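Local coordinates for TNF receptor-associated factor 5 (Mus musculus, PDB 4GJH), which probably acts as a trimeric adaptor in signalling by TNF-family receptors, its TRAF domain binding receptor tails, at residues Lys15-Trp28 / Ser47-Gly59. Sequence-based numbering, arbitrary orientation.
Sequences KQLEGACYSGKLIW and SVFSQPFYTSRCG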
loop_
_atom_site.group_PDB
_atom_site.type_symbol
_atom_site.label_atom_id
_atom_site.label_comp_id
_atom_site.label_asym_id
_atom_site.label_seq_id
_atom_site.Cartn_x
_atom_site.Cartn_y
_atom_site.Cartn_z
ATOM N N LYS C 15 6.320 -0.674 10.918
ATOM C CA LYS C 15 7.466 -0.231 10.137
ATOM C C LYS C 15 7.506 -0.884 8.766
ATOM O O LYS C 15 7.791 -0.213 7.766
ATOM C CB LYS C 15 8.767 -0.494 10.891
ATOM C CG LYS C 15 9.099 0.559 11.935
ATOM C CD LYS C 15 9.840 1.725 11.294
ATOM C CE LYS C 15 9.758 3.006 12.147
ATOM N NZ LYS C 15 10.323 2.834 13.524
ATOM N N GLN C 16 7.210 -2.184 8.715
ATOM C CA GLN C 16 7.233 -2.899 7.445
ATOM C C GLN C 16 6.168 -2.363 6.522
ATOM O O GLN C 16 6.431 -2.082 5.349
ATOM C CB GLN C 16 6.972 -4.382 7.638
ATOM C CG GLN C 16 7.653 -4.988 8.813
ATOM C CD GLN C 16 7.718 -6.481 8.684
ATOM O OE1 GLN C 16 8.805 -7.063 8.673
ATOM N NE2 GLN C 16 6.555 -7.120 8.571
ATOM N N LEU C 17 4.953 -2.241 7.051
ATOM C CA LEU C 17 3.856 -1.683 6.266
ATOM C C LEU C 17 4.184 -0.283 5.728
ATOM O O LEU C 17 3.909 0.038 4.566
ATOM C CB LEU C 17 2.560 -1.666 7.081
ATOM C CG LEU C 17 1.822 -3.002 7.223
ATOM C CD1 LEU C 17 0.824 -2.953 8.364
ATOM C CD2 LEU C 17 1.122 -3.376 5.925
ATOM N N GLU C 18 4.785 0.550 6.570
ATOM C CA GLU C 18 5.133 1.903 6.160
ATOM C C GLU C 18 6.229 1.856 5.104
ATOM O O GLU C 18 6.328 2.749 4.252
ATOM C CB GLU C 18 5.579 2.729 7.368
ATOM C CG GLU C 18 4.459 3.532 8.034
ATOM C CD GLU C 18 4.639 3.711 9.551
ATOM O OE1 GLU C 18 5.612 3.173 10.123
ATOM O OE2 GLU C 18 3.786 4.386 10.174
ATOM N N GLY C 19 7.047 0.805 5.145
ATOM C CA GLY C 19 8.180 0.711 4.249
ATOM C C GLY C 19 8.008 -0.078 2.959
ATOM O O GLY C 19 8.859 -0.011 2.065
ATOM N N ALA C 20 6.928 -0.832 2.830
ATOM C CA ALA C 20 6.843 -1.731 1.697
ATOM C C ALA C 20 6.671 -1.003 0.347
ATOM O O ALA C 20 5.969 0.012 0.257
ATOM C CB ALA C 20 5.754 -2.725 1.921
ATOM N N CYS C 21 7.334 -1.523 -0.689
ATOM C CA CYS C 21 7.198 -1.023 -2.062
ATOM C C CYS C 21 6.993 -2.221 -2.943
ATOM O O CYS C 21 7.503 -3.294 -2.625
ATOM C CB CYS C 21 8.465 -0.303 -2.528
ATOM S SG CYS C 21 8.935 1.149 -1.559
ATOM N N TYR C 22 6.300 -2.043 -4.069
ATOM C CA TYR C 22 5.905 -3.195 -4.872
ATOM C C TYR C 22 6.260 -3.129 -6.343
ATOM O O TYR C 22 5.535 -3.654 -7.192
ATOM C CB TYR C 22 4.425 -3.468 -4.701
ATOM C CG TYR C 22 4.048 -3.746 -3.276
ATOM C CD1 TYR C 22 4.074 -5.033 -2.773
ATOM C CD2 TYR C 22 3.672 -2.717 -2.429
ATOM C CE1 TYR C 22 3.735 -5.286 -1.464
ATOM C CE2 TYR C 22 3.330 -2.956 -1.120
ATOM C CZ TYR C 22 3.355 -4.240 -0.645
ATOM O OH TYR C 22 3.012 -4.478 0.663
ATOM N N SER C 23 7.391 -2.512 -6.646
ATOM C CA SER C 23 7.830 -2.414 -8.029
ATOM C C SER C 23 9.279 -2.793 -8.185
ATOM O O SER C 23 9.931 -2.365 -9.139
ATOM C CB SER C 23 7.638 -1.003 -8.533
ATOM O OG SER C 23 6.310 -0.605 -8.286
ATOM N N GLY C 24 9.774 -3.600 -7.253
ATOM C CA GLY C 24 11.161 -4.023 -7.274
ATOM C C GLY C 24 12.140 -2.884 -7.048
ATOM O O GLY C 24 13.309 -2.967 -7.417
ATOM N N LYS C 25 11.668 -1.818 -6.426
ATOM C CA LYS C 25 12.481 -0.628 -6.261
ATOM C C LYS C 25 12.520 -0.274 -4.779
ATOM O O LYS C 25 11.478 -0.170 -4.130
ATOM C CB LYS C 25 11.854 0.515 -7.058
ATOM C CG LYS C 25 12.817 1.399 -7.813
ATOM C CD LYS C 25 12.200 2.788 -8.073
ATOM C CE LYS C 25 11.836 3.508 -6.755
ATOM N NZ LYS C 25 11.377 4.927 -6.929
ATOM N N LEU C 26 13.713 -0.100 -4.233
ATOM C CA LEU C 26 13.839 0.280 -2.835
ATOM C C LEU C 26 14.691 1.515 -2.708
ATOM O O LEU C 26 15.806 1.563 -3.228
ATOM C CB LEU C 26 14.534 -0.824 -2.066
ATOM C CG LEU C 26 14.686 -0.825 -0.536
ATOM C CD1 LEU C 26 16.053 -1.297 -0.020
ATOM C CD2 LEU C 26 14.062 0.293 0.251
ATOM N N ILE C 27 14.175 2.515 -2.012
ATOM C CA ILE C 27 15.014 3.636 -1.609
ATOM C C ILE C 27 15.089 3.653 -0.095
ATOM O O ILE C 27 14.083 3.705 0.597
ATOM C CB ILE C 27 14.511 4.964 -2.163
ATOM C CG1 ILE C 27 14.368 4.845 -3.675
ATOM C CG2 ILE C 27 15.462 6.084 -1.768
ATOM C CD1 ILE C 27 14.470 6.133 -4.373
ATOM N N TRP C 28 16.307 3.581 0.407
ATOM C CA TRP C 28 16.556 3.279 1.800
ATOM C C TRP C 28 17.258 4.469 2.427
ATOM O O TRP C 28 18.422 4.738 2.147
ATOM C CB TRP C 28 17.426 2.024 1.881
ATOM C CG TRP C 28 17.728 1.576 3.256
ATOM C CD1 TRP C 28 17.175 2.031 4.411
ATOM C CD2 TRP C 28 18.675 0.573 3.634
ATOM N NE1 TRP C 28 17.707 1.363 5.488
ATOM C CE2 TRP C 28 18.635 0.463 5.032
ATOM C CE3 TRP C 28 19.549 -0.247 2.921
ATOM C CZ2 TRP C 28 19.437 -0.428 5.731
ATOM C CZ3 TRP C 28 20.336 -1.126 3.615
ATOM C CH2 TRP C 28 20.271 -1.211 5.008
ATOM N N SER C 47 25.715 -4.662 11.254
ATOM C CA SER C 47 24.982 -4.446 9.996
ATOM C C SER C 47 23.568 -3.917 10.202
ATOM O O SER C 47 22.983 -4.079 11.269
ATOM C CB SER C 47 24.917 -5.731 9.152
ATOM O OG SER C 47 24.430 -6.829 9.906
ATOM N N VAL C 48 23.026 -3.291 9.163
ATOM C CA VAL C 48 21.683 -2.757 9.224
ATOM C C VAL C 48 20.892 -3.281 8.049
ATOM O O VAL C 48 21.465 -3.608 6.996
ATOM C CB VAL C 48 21.693 -1.214 9.235
ATOM C CG1 VAL C 48 22.167 -0.701 10.601
ATOM C CG2 VAL C 48 22.565 -0.669 8.115
ATOM N N PHE C 49 19.575 -3.357 8.241
ATOM C CA PHE C 49 18.652 -3.898 7.237
ATOM C C PHE C 49 17.685 -2.851 6.746
ATOM O O PHE C 49 17.331 -1.931 7.482
ATOM C CB PHE C 49 17.824 -5.028 7.835
ATOM C CG PHE C 49 18.614 -6.268 8.129
ATOM C CD1 PHE C 49 18.777 -7.258 7.160
ATOM C CD2 PHE C 49 19.198 -6.449 9.370
ATOM C CE1 PHE C 49 19.509 -8.411 7.427
ATOM C CE2 PHE C 49 19.933 -7.603 9.643
ATOM C CZ PHE C 49 20.085 -8.585 8.672
ATOM N N SER C 50 17.243 -2.997 5.503
ATOM C CA SER C 50 16.122 -2.209 5.027
ATOM C C SER C 50 14.859 -2.947 5.415
ATOM O O SER C 50 14.897 -4.092 5.856
ATOM C CB SER C 50 16.171 -2.034 3.510
ATOM O OG SER C 50 15.640 -3.166 2.842
ATOM N N GLN C 51 13.733 -2.285 5.250
ATOM C CA GLN C 51 12.455 -2.948 5.355
ATOM C C GLN C 51 12.277 -3.800 4.107
ATOM O O GLN C 51 12.848 -3.515 3.065
ATOM C CB GLN C 51 11.344 -1.900 5.486
ATOM C CG GLN C 51 11.336 -1.214 6.840
ATOM C CD GLN C 51 11.143 -2.203 7.993
ATOM O OE1 GLN C 51 10.507 -3.258 7.844
ATOM N NE2 GLN C 51 11.705 -1.870 9.145
ATOM N N PRO C 52 11.490 -4.865 4.213
ATOM C CA PRO C 52 11.251 -5.710 3.040
ATOM C C PRO C 52 10.582 -4.947 1.901
ATOM O O PRO C 52 9.649 -4.184 2.166
ATOM C CB PRO C 52 10.282 -6.767 3.581
ATOM C CG PRO C 52 10.617 -6.848 5.043
ATOM C CD PRO C 52 10.913 -5.430 5.445
ATOM N N PHE C 53 11.049 -5.142 0.665
ATOM C CA PHE C 53 10.310 -4.681 -0.514
ATOM C C PHE C 53 10.051 -5.825 -1.486
ATOM O O PHE C 53 10.542 -6.928 -1.288
ATOM C CB PHE C 53 11.013 -3.538 -1.215
ATOM C CG PHE C 53 12.321 -3.921 -1.837
ATOM C CD1 PHE C 53 12.482 -3.911 -3.224
ATOM C CD2 PHE C 53 13.399 -4.270 -1.044
ATOM C CE1 PHE C 53 13.698 -4.249 -3.809
ATOM C CE2 PHE C 53 14.626 -4.620 -1.617
ATOM C CZ PHE C 53 14.775 -4.605 -3.005
ATOM N N TYR C 54 9.264 -5.559 -2.528
ATOM C CA TYR C 54 8.736 -6.624 -3.375
ATOM C C TYR C 54 8.806 -6.304 -4.841
ATOM O O TYR C 54 8.765 -5.138 -5.226
ATOM C CB TYR C 54 7.282 -6.854 -3.035
ATOM C CG TYR C 54 7.052 -7.182 -1.598
ATOM C CD1 TYR C 54 6.843 -8.486 -1.200
ATOM C CD2 TYR C 54 7.063 -6.196 -0.635
ATOM C CE1 TYR C 54 6.630 -8.803 0.115
ATOM C CE2 TYR C 54 6.853 -6.507 0.688
ATOM C CZ TYR C 54 6.627 -7.824 1.063
ATOM O OH TYR C 54 6.392 -8.165 2.394
ATOM N N THR C 55 8.875 -7.350 -5.661
ATOM C CA THR C 55 8.854 -7.175 -7.111
ATOM C C THR C 55 7.429 -6.865 -7.595
ATOM O O THR C 55 7.237 -6.232 -8.632
ATOM C CB THR C 55 9.401 -8.419 -7.855
ATOM O OG1 THR C 55 8.652 -9.583 -7.479
ATOM C CG2 THR C 55 10.832 -8.636 -7.521
ATOM N N SER C 56 6.442 -7.325 -6.830
ATOM C CA SER C 56 5.037 -7.092 -7.121
ATOM C C SER C 56 4.289 -7.505 -5.884
ATOM O O SER C 56 4.861 -8.161 -5.021
ATOM C CB SER C 56 4.566 -7.896 -8.337
ATOM O OG SER C 56 4.548 -9.288 -8.092
ATOM N N ARG C 57 3.019 -7.115 -5.780
ATOM C CA ARG C 57 2.278 -7.335 -4.538
ATOM C C ARG C 57 2.391 -8.792 -4.121
ATOM O O ARG C 57 2.574 -9.085 -2.937
ATOM C CB ARG C 57 0.811 -6.920 -4.661
ATOM C CG ARG C 57 -0.027 -7.158 -3.385
ATOM C CD ARG C 57 0.017 -5.985 -2.393
ATOM N NE ARG C 57 -0.099 -4.701 -3.091
ATOM C CZ ARG C 57 -0.129 -3.515 -2.489
ATOM N NH1 ARG C 57 -0.062 -3.437 -1.155
ATOM N NH2 ARG C 57 -0.224 -2.404 -3.218
ATOM N N CYS C 58 2.307 -9.702 -5.092
ATOM C CA CYS C 58 2.453 -11.131 -4.813
ATOM C C CYS C 58 3.741 -11.754 -5.385
ATOM O O CYS C 58 3.768 -12.947 -5.695
ATOM C CB CYS C 58 1.251 -11.904 -5.354
ATOM S SG CYS C 58 -0.343 -11.380 -4.745
ATOM N N GLY C 59 4.802 -10.961 -5.526
ATOM C CA GLY C 59 6.075 -11.483 -6.001
ATOM C C GLY C 59 7.103 -11.847 -4.916
ATOM O O GLY C 59 6.770 -12.228 -3.783
HETATM O O HOH W 1 8.022 -4.494 4.071
#
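Cys21 and Gly24 both bond to the backbone of Tyr54, pairing the loop after helix 3-19 with the end of strand 48-54. Tyr54 N donates to Cys21 O (2.9 Å), and Gly24 N donates to Tyr54 O (2.7 Å). The N-H and the C=O of Tyr54 are thus both paired.

Aromatic and cation contacts lie beside them. The guanidinium of Arg57 lies flat over one face of the Tyr22 ring, with Arg57 CZ 3.9 Å from the ring centroid and the planes at 19°. Bends at chi2 and chi3 fold the arginine chain back over the ring. Tyr54 runs alongside Tyr22, the ring planes near parallel but slid apart. Arg57 also packs on Ala20 of a neighbouring subunit.

CH-pi and ring-edge contacts continue along strand 25-30. Leu26 CB sits over the centre of the Phe53 ring, 3.6 Å from its centroid. Ser50 CB covers the five-membered ring of Trp28, while Val48 O meets the indole edge.

At the helix end, the Gln51 side chain lies against Gln16, their amide planes 75° apart.

The contact joins the coiled-coil helix to the strands that are outermost, within the chain, in each sheet of the TRAF-C (MATH) beta-sandwich.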